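Local coordinates for protein racemase (Pseudovibrio sp. JE062, PDB 3MKC) that belongs to the mandelate racemase/muconate lactonizing enzyme group of the enolase superfamily, pairing an N-terminal capping domain with a C-terminal barrel-type domain, at residues N40-L45 / Y115-K120; V124-L129 / P372-D377; L45-G50 / G319-A324. All blocks are in the same frame, centred on the assembly; numbering follows the deposited sequence.

Contact 1 (N40-L45 / Y115-K120); sequences NGVYGL and YDLAGK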
ATOM      1  N   ASN A  40      13.201 -26.830  -1.697  1.00 26.11           N
ATOM      2  CA  ASN A  40      13.044 -27.435  -3.013  1.00 25.71           C
ATOM      3  C   ASN A  40      13.375 -26.436  -4.110  1.00 25.63           C
ATOM      4  O   ASN A  40      13.286 -26.755  -5.294  1.00 27.60           O
ATOM      5  CB  ASN A  40      11.618 -27.969  -3.215  1.00 25.49           C
ATOM      6  CG  ASN A  40      11.335 -29.212  -2.391  1.00 26.19           C
ATOM      7  OD1 ASN A  40      12.177 -30.103  -2.284  1.00 27.10           O
ATOM      8  ND2 ASN A  40      10.140 -29.288  -1.822  1.00 25.71           N
ATOM      9  N   GLY A  41      13.755 -25.224  -3.717  1.00 24.99           N
ATOM     10  CA  GLY A  41      14.101 -24.205  -4.695  1.00 23.83           C
ATOM     11  C   GLY A  41      12.963 -23.285  -5.097  1.00 22.71           C
ATOM     12  O   GLY A  41      13.152 -22.366  -5.893  1.00 24.72           O
ATOM     13  N   VAL A  42      11.773 -23.532  -4.566  1.00 22.29           N
ATOM     14  CA  VAL A  42      10.629 -22.686  -4.882  1.00 20.80           C
ATOM     15  C   VAL A  42      10.781 -21.419  -4.056  1.00 20.18           C
ATOM     16  O   VAL A  42      11.237 -21.476  -2.917  1.00 20.61           O
ATOM     17  CB  VAL A  42       9.305 -23.371  -4.505  1.00 20.60           C
ATOM     18  CG1 VAL A  42       8.134 -22.504  -4.933  1.00 21.41           C
ATOM     19  CG2 VAL A  42       9.220 -24.740  -5.169  1.00 23.56           C
ATOM     20  N   TYR A  43      10.409 -20.276  -4.620  1.00 20.60           N
ATOM     21  CA  TYR A  43      10.541 -19.028  -3.877  1.00 20.73           C
ATOM     22  C   TYR A  43       9.333 -18.103  -3.969  1.00 19.70           C
ATOM     23  O   TYR A  43       8.486 -18.235  -4.858  1.00 19.05           O
ATOM     24  CB  TYR A  43      11.806 -18.284  -4.326  1.00 20.27           C
ATOM     25  CG  TYR A  43      11.821 -17.886  -5.782  1.00 23.86           C
ATOM     26  CD1 TYR A  43      11.080 -16.797  -6.233  1.00 23.22           C
ATOM     27  CD2 TYR A  43      12.584 -18.597  -6.714  1.00 23.35           C
ATOM     28  CE1 TYR A  43      11.098 -16.417  -7.573  1.00 23.99           C
ATOM     29  CE2 TYR A  43      12.608 -18.228  -8.058  1.00 24.61           C
ATOM     30  CZ  TYR A  43      11.865 -17.134  -8.479  1.00 25.65           C
ATOM     31  OH  TYR A  43      11.908 -16.726  -9.793  1.00 25.42           O
ATOM     32  N   GLY A  44       9.263 -17.182  -3.014  1.00 19.68           N
ATOM     33  CA  GLY A  44       8.190 -16.210  -2.951  1.00 18.59           C
ATOM     34  C   GLY A  44       8.809 -14.826  -2.956  1.00 18.10           C
ATOM     35  O   GLY A  44       9.897 -14.619  -2.406  1.00 18.63           O
ATOM     36  N   LEU A  45       8.113 -13.876  -3.563  1.00 16.49           N
ATOM     37  CA  LEU A  45       8.605 -12.515  -3.669  1.00 16.45           C
ATOM     38  C   LEU A  45       7.740 -11.508  -2.928  1.00 16.39           C
ATOM     39  O   LEU A  45       6.515 -11.547  -3.008  1.00 17.15           O
ATOM     40  CB  LEU A  45       8.678 -12.108  -5.141  1.00 18.56           C
ATOM     41  CG  LEU A  45       9.604 -12.957  -6.013  1.00 18.34           C
ATOM     42  CD1 LEU A  45       9.351 -12.665  -7.478  1.00 18.83           C
ATOM     43  CD2 LEU A  45      11.048 -12.666  -5.639  1.00 17.07           C
ATOM     44  N   TYR A 115       3.169 -15.252   1.362  1.00 16.43           N
ATOM     45  CA  TYR A 115       1.913 -15.499   0.671  1.00 15.86           C
ATOM     46  C   TYR A 115       2.212 -15.997  -0.737  1.00 16.30           C
ATOM     47  O   TYR A 115       1.501 -16.844  -1.271  1.00 16.97           O
ATOM     48  CB  TYR A 115       1.074 -14.217   0.627  1.00 15.22           C
ATOM     49  CG  TYR A 115       0.337 -13.976   1.922  1.00 15.21           C
ATOM     50  CD1 TYR A 115      -0.874 -14.617   2.183  1.00 15.59           C
ATOM     51  CD2 TYR A 115       0.886 -13.177   2.924  1.00 17.48           C
ATOM     52  CE1 TYR A 115      -1.514 -14.476   3.407  1.00 14.09           C
ATOM     53  CE2 TYR A 115       0.252 -13.028   4.158  1.00 14.50           C
ATOM     54  CZ  TYR A 115      -0.943 -13.684   4.391  1.00 16.70           C
ATOM     55  OH  TYR A 115      -1.558 -13.579   5.618  1.00 15.44           O
ATOM     56  N   ASP A 116       3.277 -15.471  -1.335  1.00 16.37           N
ATOM     57  CA  ASP A 116       3.651 -15.882  -2.682  1.00 16.23           C
ATOM     58  C   ASP A 116       4.193 -17.305  -2.624  1.00 17.58           C
ATOM     59  O   ASP A 116       3.793 -18.161  -3.410  1.00 17.58           O
ATOM     60  CB  ASP A 116       4.697 -14.920  -3.252  1.00 15.96           C
ATOM     61  CG  ASP A 116       4.961 -15.140  -4.738  1.00 18.02           C
ATOM     62  OD1 ASP A 116       4.017 -15.509  -5.466  1.00 17.03           O
ATOM     63  OD2 ASP A 116       6.109 -14.919  -5.179  1.00 17.00           O
ATOM     64  N   LEU A 117       5.087 -17.561  -1.677  1.00 16.43           N
ATOM     65  CA  LEU A 117       5.675 -18.887  -1.535  1.00 17.76           C
ATOM     66  C   LEU A 117       4.649 -19.956  -1.158  1.00 17.06           C
ATOM     67  O   LEU A 117       4.567 -20.997  -1.810  1.00 16.70           O
ATOM     68  CB  LEU A 117       6.797 -18.852  -0.498  1.00 17.35           C
ATOM     69  CG  LEU A 117       7.472 -20.179  -0.161  1.00 19.58           C
ATOM     70  CD1 LEU A 117       7.899 -20.894  -1.447  1.00 17.76           C
ATOM     71  CD2 LEU A 117       8.671 -19.910   0.742  1.00 18.95           C
ATOM     72  N   ALA A 118       3.860 -19.701  -0.115  1.00 15.92           N
ATOM     73  CA  ALA A 118       2.853 -20.664   0.333  1.00 16.76           C
ATOM     74  C   ALA A 118       1.868 -21.003  -0.781  1.00 17.51           C
ATOM     75  O   ALA A 118       1.457 -22.156  -0.937  1.00 17.08           O
ATOM     76  CB  ALA A 118       2.097 -20.112   1.542  1.00 16.05           C
ATOM     77  N   GLY A 119       1.485 -19.989  -1.547  1.00 17.17           N
ATOM     78  CA  GLY A 119       0.554 -20.208  -2.636  1.00 18.02           C
ATOM     79  C   GLY A 119       1.181 -21.078  -3.707  1.00 19.42           C
ATOM     80  O   GLY A 119       0.559 -22.017  -4.203  1.00 20.94           O
ATOM     81  N   LYS A 120       2.420 -20.769  -4.069  1.00 19.58           N
ATOM     82  CA  LYS A 120       3.103 -21.536  -5.102  1.00 19.79           C
ATOM     83  C   LYS A 120       3.311 -22.989  -4.705  1.00 20.10           C
ATOM     84  O   LYS A 120       3.237 -23.876  -5.552  1.00 21.68           O
ATOM     85  CB  LYS A 120       4.428 -20.858  -5.467  1.00 20.21           C
ATOM     86  CG  LYS A 120       4.217 -19.551  -6.234  1.00 18.96           C
ATOM     87  CD  LYS A 120       5.489 -18.719  -6.365  1.00 22.12           C
ATOM     88  CE  LYS A 120       6.522 -19.362  -7.276  1.00 20.78           C
ATOM     89  NZ  LYS A 120       7.706 -18.461  -7.467  1.00 19.81           N
TER

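Contact 2 (V124-L129 / P372-D377); sequences VPAYQL and PGLGID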
ATOM      1  N   VAL A 124      -2.142 -22.500  -5.246  1.00 20.71           N
ATOM      2  CA  VAL A 124      -3.361 -21.713  -5.090  1.00 21.14           C
ATOM      3  C   VAL A 124      -3.006 -20.235  -5.012  1.00 19.42           C
ATOM      4  O   VAL A 124      -1.966 -19.867  -4.466  1.00 19.23           O
ATOM      5  CB  VAL A 124      -4.139 -22.107  -3.815  1.00 21.40           C
ATOM      6  CG1 VAL A 124      -4.454 -23.589  -3.841  1.00 22.07           C
ATOM      7  CG2 VAL A 124      -3.336 -21.757  -2.568  1.00 22.94           C
ATOM      8  N   PRO A 125      -3.861 -19.367  -5.574  1.00 19.45           N
ATOM      9  CA  PRO A 125      -3.611 -17.923  -5.551  1.00 18.47           C
ATOM     10  C   PRO A 125      -3.604 -17.400  -4.122  1.00 17.57           C
ATOM     11  O   PRO A 125      -4.260 -17.961  -3.246  1.00 17.26           O
ATOM     12  CB  PRO A 125      -4.765 -17.354  -6.373  1.00 19.95           C
ATOM     13  CG  PRO A 125      -5.854 -18.367  -6.181  1.00 23.31           C
ATOM     14  CD  PRO A 125      -5.117 -19.674  -6.278  1.00 19.96           C
ATOM     15  N   ALA A 126      -2.862 -16.324  -3.899  1.00 17.22           N
ATOM     16  CA  ALA A 126      -2.754 -15.736  -2.571  1.00 17.99           C
ATOM     17  C   ALA A 126      -4.093 -15.381  -1.928  1.00 18.30           C
ATOM     18  O   ALA A 126      -4.301 -15.655  -0.750  1.00 18.20           O
ATOM     19  CB  ALA A 126      -1.855 -14.506  -2.622  1.00 17.95           C
ATOM     20  N   TYR A 127      -5.002 -14.775  -2.688  1.00 16.51           N
ATOM     21  CA  TYR A 127      -6.285 -14.381  -2.118  1.00 16.66           C
ATOM     22  C   TYR A 127      -7.085 -15.548  -1.535  1.00 16.42           C
ATOM     23  O   TYR A 127      -7.926 -15.350  -0.651  1.00 16.22           O
ATOM     24  CB  TYR A 127      -7.112 -13.598  -3.154  1.00 17.20           C
ATOM     25  CG  TYR A 127      -7.828 -14.437  -4.187  1.00 17.00           C
ATOM     26  CD1 TYR A 127      -9.046 -15.038  -3.894  1.00 18.20           C
ATOM     27  CD2 TYR A 127      -7.281 -14.641  -5.456  1.00 18.75           C
ATOM     28  CE1 TYR A 127      -9.708 -15.820  -4.825  1.00 17.01           C
ATOM     29  CE2 TYR A 127      -7.937 -15.424  -6.401  1.00 17.20           C
ATOM     30  CZ  TYR A 127      -9.151 -16.010  -6.076  1.00 19.22           C
ATOM     31  OH  TYR A 127      -9.820 -16.776  -7.000  1.00 18.67           O
ATOM     32  N   GLN A 128      -6.823 -16.768  -1.996  1.00 15.04           N
ATOM     33  CA  GLN A 128      -7.546 -17.913  -1.457  1.00 16.78           C
ATOM     34  C   GLN A 128      -6.977 -18.292  -0.095  1.00 16.64           C
ATOM     35  O   GLN A 128      -7.706 -18.756   0.773  1.00 19.67           O
ATOM     36  CB  GLN A 128      -7.491 -19.100  -2.418  1.00 18.27           C
ATOM     37  CG  GLN A 128      -8.158 -18.797  -3.749  1.00 20.05           C
ATOM     38  CD  GLN A 128      -8.411 -20.034  -4.582  1.00 22.44           C
ATOM     39  OE1 GLN A 128      -7.627 -20.979  -4.566  1.00 20.60           O
ATOM     40  NE2 GLN A 128      -9.508 -20.025  -5.333  1.00 21.94           N
ATOM     41  N   LEU A 129      -5.678 -18.076   0.092  1.00 17.77           N
ATOM     42  CA  LEU A 129      -5.055 -18.364   1.381  1.00 19.04           C
ATOM     43  C   LEU A 129      -5.577 -17.338   2.389  1.00 19.71           C
ATOM     44  O   LEU A 129      -5.605 -17.597   3.590  1.00 21.76           O
ATOM     45  CB  LEU A 129      -3.526 -18.268   1.292  1.00 20.14           C
ATOM     46  CG  LEU A 129      -2.815 -19.275   0.379  1.00 21.64           C
ATOM     47  CD1 LEU A 129      -1.301 -19.056   0.460  1.00 20.89           C
ATOM     48  CD2 LEU A 129      -3.170 -20.695   0.795  1.00 21.68           C
ATOM     49  N   PRO A 372      -0.804 -19.130  -9.022  1.00 19.55           N
ATOM     50  CA  PRO A 372      -0.490 -19.478  -7.633  1.00 20.23           C
ATOM     51  C   PRO A 372       0.215 -18.299  -6.969  1.00 19.54           C
ATOM     52  O   PRO A 372       0.838 -17.486  -7.649  1.00 18.08           O
ATOM     53  CB  PRO A 372       0.437 -20.680  -7.777  1.00 20.50           C
ATOM     54  CG  PRO A 372      -0.047 -21.327  -9.046  1.00 19.87           C
ATOM     55  CD  PRO A 372      -0.240 -20.132  -9.949  1.00 20.22           C
ATOM     56  N   GLY A 373       0.123 -18.214  -5.644  1.00 19.90           N
ATOM     57  CA  GLY A 373       0.766 -17.120  -4.937  1.00 18.70           C
ATOM     58  C   GLY A 373       0.350 -15.746  -5.427  1.00 17.78           C
ATOM     59  O   GLY A 373      -0.828 -15.499  -5.687  1.00 17.28           O
ATOM     60  N   LEU A 374       1.320 -14.845  -5.555  1.00 17.74           N
ATOM     61  CA  LEU A 374       1.036 -13.489  -6.009  1.00 17.91           C
ATOM     62  C   LEU A 374       1.029 -13.359  -7.524  1.00 18.41           C
ATOM     63  O   LEU A 374       0.726 -12.295  -8.062  1.00 18.48           O
ATOM     64  CB  LEU A 374       2.047 -12.512  -5.405  1.00 18.84           C
ATOM     65  CG  LEU A 374       1.887 -12.308  -3.897  1.00 18.75           C
ATOM     66  CD1 LEU A 374       2.965 -11.370  -3.382  1.00 20.06           C
ATOM     67  CD2 LEU A 374       0.507 -11.740  -3.600  1.00 19.13           C
ATOM     68  N   GLY A 375       1.369 -14.445  -8.208  1.00 19.91           N
ATOM     69  CA  GLY A 375       1.368 -14.430  -9.660  1.00 21.21           C
ATOM     70  C   GLY A 375       2.358 -13.473 -10.285  1.00 21.01           C
ATOM     71  O   GLY A 375       2.014 -12.706 -11.185  1.00 22.36           O
ATOM     72  N   ILE A 376       3.596 -13.511  -9.813  1.00 20.96           N
ATOM     73  CA  ILE A 376       4.621 -12.637 -10.358  1.00 21.42           C
ATOM     74  C   ILE A 376       5.991 -13.280 -10.297  1.00 20.67           C
ATOM     75  O   ILE A 376       6.212 -14.249  -9.563  1.00 21.16           O
ATOM     76  CB  ILE A 376       4.715 -11.309  -9.581  1.00 22.34           C
ATOM     77  CG1 ILE A 376       4.874 -11.603  -8.087  1.00 25.60           C
ATOM     78  CG2 ILE A 376       3.501 -10.441  -9.869  1.00 23.50           C
ATOM     79  CD1 ILE A 376       5.066 -10.352  -7.242  1.00 27.24           C
ATOM     80  N   ASP A 377       6.911 -12.727 -11.079  1.00 20.96           N
ATOM     81  CA  ASP A 377       8.278 -13.210 -11.089  1.00 23.05           C
ATOM     82  C   ASP A 377       9.202 -12.069 -11.480  1.00 22.30           C
ATOM     83  O   ASP A 377       8.797 -11.123 -12.166  1.00 21.61           O
ATOM     84  CB  ASP A 377       8.438 -14.379 -12.060  1.00 26.27           C
ATOM     85  CG  ASP A 377       9.548 -15.330 -11.643  1.00 30.44           C
ATOM     86  OD1 ASP A 377      10.249 -15.034 -10.649  1.00 29.85           O
ATOM     87  OD2 ASP A 377       9.720 -16.374 -12.308  1.00 32.02           O
TER

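Contact 3 (L45-G50 / G319-A324); sequences LGEADG and GITSAA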
ATOM      1  N   LEU A  45       8.113 -13.876  -3.563  1.00 16.49           N
ATOM      2  CA  LEU A  45       8.605 -12.515  -3.669  1.00 16.45           C
ATOM      3  C   LEU A  45       7.740 -11.508  -2.928  1.00 16.39           C
ATOM      4  O   LEU A  45       6.515 -11.547  -3.008  1.00 17.15           O
ATOM      5  CB  LEU A  45       8.678 -12.108  -5.141  1.00 18.56           C
ATOM      6  CG  LEU A  45       9.604 -12.957  -6.013  1.00 18.34           C
ATOM      7  CD1 LEU A  45       9.351 -12.665  -7.478  1.00 18.83           C
ATOM      8  CD2 LEU A  45      11.048 -12.666  -5.639  1.00 17.07           C
ATOM      9  N   GLY A  46       8.403 -10.609  -2.210  1.00 16.27           N
ATOM     10  CA  GLY A  46       7.714  -9.562  -1.480  1.00 15.31           C
ATOM     11  C   GLY A  46       8.627  -8.361  -1.560  1.00 15.21           C
ATOM     12  O   GLY A  46       9.671  -8.430  -2.198  1.00 15.30           O
ATOM     13  N   GLU A  47       8.247  -7.243  -0.958  1.00 16.70           N
ATOM     14  CA  GLU A  47       9.134  -6.097  -0.977  1.00 16.93           C
ATOM     15  C   GLU A  47       8.893  -5.234   0.252  1.00 17.49           C
ATOM     16  O   GLU A  47       7.780  -5.193   0.786  1.00 15.88           O
ATOM     17  CB  GLU A  47       8.979  -5.291  -2.277  1.00 18.55           C
ATOM     18  CG  GLU A  47       7.734  -4.454  -2.404  1.00 18.46           C
ATOM     19  CD  GLU A  47       7.648  -3.761  -3.755  1.00 19.91           C
ATOM     20  OE1 GLU A  47       8.701  -3.533  -4.386  1.00 18.94           O
ATOM     21  OE2 GLU A  47       6.525  -3.433  -4.182  1.00 17.05           O
ATOM     22  N   ALA A  48       9.958  -4.582   0.707  1.00 16.71           N
ATOM     23  CA  ALA A  48       9.910  -3.734   1.890  1.00 16.06           C
ATOM     24  C   ALA A  48      10.200  -2.275   1.566  1.00 15.18           C
ATOM     25  O   ALA A  48      10.994  -1.970   0.674  1.00 13.22           O
ATOM     26  CB  ALA A  48      10.914  -4.245   2.920  1.00 15.29           C
ATOM     27  N   ASP A  49       9.556  -1.371   2.300  1.00 14.85           N
ATOM     28  CA  ASP A  49       9.765   0.058   2.098  1.00 14.23           C
ATOM     29  C   ASP A  49      11.013   0.471   2.888  1.00 14.65           C
ATOM     30  O   ASP A  49      11.582  -0.346   3.617  1.00 13.89           O
ATOM     31  CB  ASP A  49       8.536   0.830   2.586  1.00 14.58           C
ATOM     32  CG  ASP A  49       8.487   2.249   2.059  1.00 15.69           C
ATOM     33  OD1 ASP A  49       9.135   2.540   1.031  1.00 16.24           O
ATOM     34  OD2 ASP A  49       7.783   3.073   2.668  1.00 15.28           O
ATOM     35  N   GLY A  50      11.433   1.724   2.724  1.00 14.57           N
ATOM     36  CA  GLY A  50      12.601   2.236   3.428  1.00 15.97           C
ATOM     37  C   GLY A  50      13.865   2.316   2.586  1.00 17.08           C
ATOM     38  O   GLY A  50      13.951   1.709   1.515  1.00 17.04           O
ATOM     39  N   GLY A 319       5.678  -3.636  -9.024  1.00 17.60           N
ATOM     40  CA  GLY A 319       4.647  -4.587  -9.391  1.00 17.28           C
ATOM     41  C   GLY A 319       4.415  -5.640  -8.326  1.00 16.96           C
ATOM     42  O   GLY A 319       3.383  -6.310  -8.320  1.00 17.10           O
ATOM     43  N   ILE A 320       5.374  -5.796  -7.419  1.00 16.06           N
ATOM     44  CA  ILE A 320       5.238  -6.785  -6.358  1.00 16.08           C
ATOM     45  C   ILE A 320       4.102  -6.402  -5.407  1.00 17.16           C
ATOM     46  O   ILE A 320       3.260  -7.229  -5.057  1.00 15.84           O
ATOM     47  CB  ILE A 320       6.546  -6.922  -5.558  1.00 16.94           C
ATOM     48  CG1 ILE A 320       7.680  -7.365  -6.495  1.00 16.26           C
ATOM     49  CG2 ILE A 320       6.367  -7.936  -4.440  1.00 16.44           C
ATOM     50  CD1 ILE A 320       9.017  -7.563  -5.797  1.00 19.02           C
ATOM     51  N   THR A 321       4.084  -5.142  -4.992  1.00 17.16           N
ATOM     52  CA  THR A 321       3.041  -4.671  -4.092  1.00 18.29           C
ATOM     53  C   THR A 321       1.707  -4.528  -4.832  1.00 19.68           C
ATOM     54  O   THR A 321       0.646  -4.790  -4.262  1.00 20.07           O
ATOM     55  CB  THR A 321       3.444  -3.333  -3.439  1.00 18.15           C
ATOM     56  OG1 THR A 321       4.602  -3.543  -2.619  1.00 18.19           O
ATOM     57  CG2 THR A 321       2.311  -2.781  -2.575  1.00 15.68           C
ATOM     58  N   SER A 322       1.751  -4.126  -6.101  1.00 20.45           N
ATOM     59  CA  SER A 322       0.512  -3.994  -6.866  1.00 20.27           C
ATOM     60  C   SER A 322      -0.199  -5.345  -6.945  1.00 19.71           C
ATOM     61  O   SER A 322      -1.429  -5.408  -6.922  1.00 19.03           O
ATOM     62  CB  SER A 322       0.792  -3.476  -8.280  1.00 23.67           C
ATOM     63  OG  SER A 322       1.053  -2.081  -8.274  1.00 28.52           O
ATOM     64  N   ALA A 323       0.573  -6.426  -7.032  1.00 17.27           N
ATOM     65  CA  ALA A 323      -0.009  -7.757  -7.098  1.00 17.92           C
ATOM     66  C   ALA A 323      -0.669  -8.095  -5.763  1.00 17.36           C
ATOM     67  O   ALA A 323      -1.797  -8.603  -5.720  1.00 18.28           O
ATOM     68  CB  ALA A 323       1.068  -8.789  -7.423  1.00 18.00           C
ATOM     69  N   ALA A 324       0.038  -7.815  -4.673  1.00 15.97           N
ATOM     70  CA  ALA A 324      -0.493  -8.092  -3.346  1.00 16.05           C
ATOM     71  C   ALA A 324      -1.776  -7.298  -3.139  1.00 14.38           C
ATOM     72  O   ALA A 324      -2.729  -7.800  -2.539  1.00 17.21           O
ATOM     73  CB  ALA A 324       0.532  -7.723  -2.268  1.00 14.93           C
TER

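Contact 1 (N40-L45 / Y115-K120)
Lys-120 reaches Tyr-43 by a kink in its chain: chi3 of 69° bends an otherwise extended tail off helix 102-122, and NZ arrives beside the strand carbonyl. Asp-116, one turn earlier, has CG anti to its backbone N (chi1 -170°), which carries the carboxylate alongside Leu-45. NZ donates to Tyr-43 O at 2.7 Å, tilted a little from the carbonyl plane. The same ammonium stands over one face of the Tyr-43 ring, 4.3 Å from its centroid and 25° off the normal, a cation-pi contact made on the CD1-CE1 side. The ring's hydroxyl has its own partner, Asp-377 OD1. Asp-116 OD2 receives the backbone N-H of Leu-45 at 2.8 Å through its anti lone pair, while OD1 accepts the amide of Leu-374. Between these polar grips the backbones come close: Gly-44 CA lies 3.6 Å from Leu-117 N, a close approach of strand to helix with no side chain between them. Beyond it, Leu-117 CD1 meets Val-42 CG1 at 3.8 Å and also touches the Val-42 carbonyl, and Val-36 of the adjacent strand packs against Leu-117. The contact lays strand 43-48, an outermost strand of the three-stranded antiparallel sheet, against helix 102-122 within the N-terminal domain, the strand and helix axes here running roughly antiparallel. Asp-116 and Lys-120 thus bind strand backbone groups of opposite polarity, an N-H and a carbonyl. The carboxylate, gripped by two amides, is probably stabilised as an anion, and the nearby carbonyl and ring face would favour a charged lysine.

Contact 2 (V124-L129 / P372-D377)
Gly-373 exchanges two backbone hydrogen bonds with the residues flanking Pro-125. Its N-H donates to Val-124 O at 2.9 Å, and its carbonyl accepts the amide of Ala-126 at 2.8 Å. Both bonds are fairly straight at N-H (157° and 155°). Pro-125, which has no N-H to give, sits opposite Gly-373 in a single beta bridge. Pro-372 adds a CA-H...O contact to Val-124 O, which is therefore approached by both CA of Pro-372 and N of Gly-373. Farther out, the methyl of Ala-126 lies 3.4 Å from Gly-373 O and meets Leu-374 CD2 at 3.8 Å. Leu-374 sets its CG anti to the carbonyl carbon (chi1 -69°), swinging the branch back to that methyl although its CB points away from segment 124-129. Met-112 of helix 102-122 packs against the same leucine, and His-327 of helix 319-331 lies against Pro-125 and Ala-126. The 372-377 segment turns sharply here: residues Pro-372 to Gly-375 form a type II' beta turn, closed by Gly-375 N to Pro-372 O at 3.1 Å, with Gly-373 at positive phi in the turn's second position. This single bridge joins the lead-in to the short helix 126-129 to the turn at 372-375, tying the polypeptide just after helix 102-122 to a loop of the C-terminal domain in this two-domain enolase-superfamily fold.

Contact 3 (L45-G50 / G319-A324)
Strand 43-48 of the N-terminal sheet meets the start of helix 319-331 in the C-terminal domain, so Glu-47 and Thr-321 join across the interface between the two domains of an enolase-superfamily chain. The axes of the short segments cross steeply, at 109°, and the touching residues are buried. Glu-47 CG sits between its backbone N and carbonyl carbon (chi1 74°); from there the extended chain carries the carboxylate to the first turn of the helix. OE2 accepts the hydroxyl OG1 of Thr-321 at a very short 2.5 Å and, weakly, the Thr-321 backbone N at 3.1 Å with a bent N-H...O angle of 132°. The two side chains cross at about a right angle. OE1 has partners of its own in the hydroxyls of Thr-31 and Thr-318, and OG1 of Thr-321 is also bonded to Asn-289 ND2. Beside this polar cluster Ile-320 leans on the strand: its CG2 rests 3.6 Å from Gly-46 CA, its CD1 approaches Gly-46 O at 3.8 Å, and its CB lies 3.8 Å from Glu-47 OE2. Val-33 and Met-112 also touch this isoleucine. The buried carboxylate is thus bonded to three hydroxyls and, weakly, one amide near a helix N terminus, with Lys-317 also against the side chain, a setting that could ease the cost of burying a negative charge.

In the fold
Strand 43-48 is common to contacts 1 and 3: Leu-45 belongs to both, and their centres lie about 14 Å apart. Contact 2 touches each of them through the 372-377 loop. Toward contact 1, about 9 Å away between centres, Tyr-43 OH meets Asp-377 OD1 at 2.5 Å and Asp-116 OD1 meets Leu-374 N at 2.8 Å, both probable hydrogen bonds. Toward contact 3, about 13 Å away between centres, the join is packing: Ile-376 CD1 lies 3.7 Å from Ile-320 CA. Contact 1 stays within the N-terminal domain, whereas contacts 2 and 3 bridge to the C-terminal one; contact 3 lies deepest, about 9 Å from the chain centre.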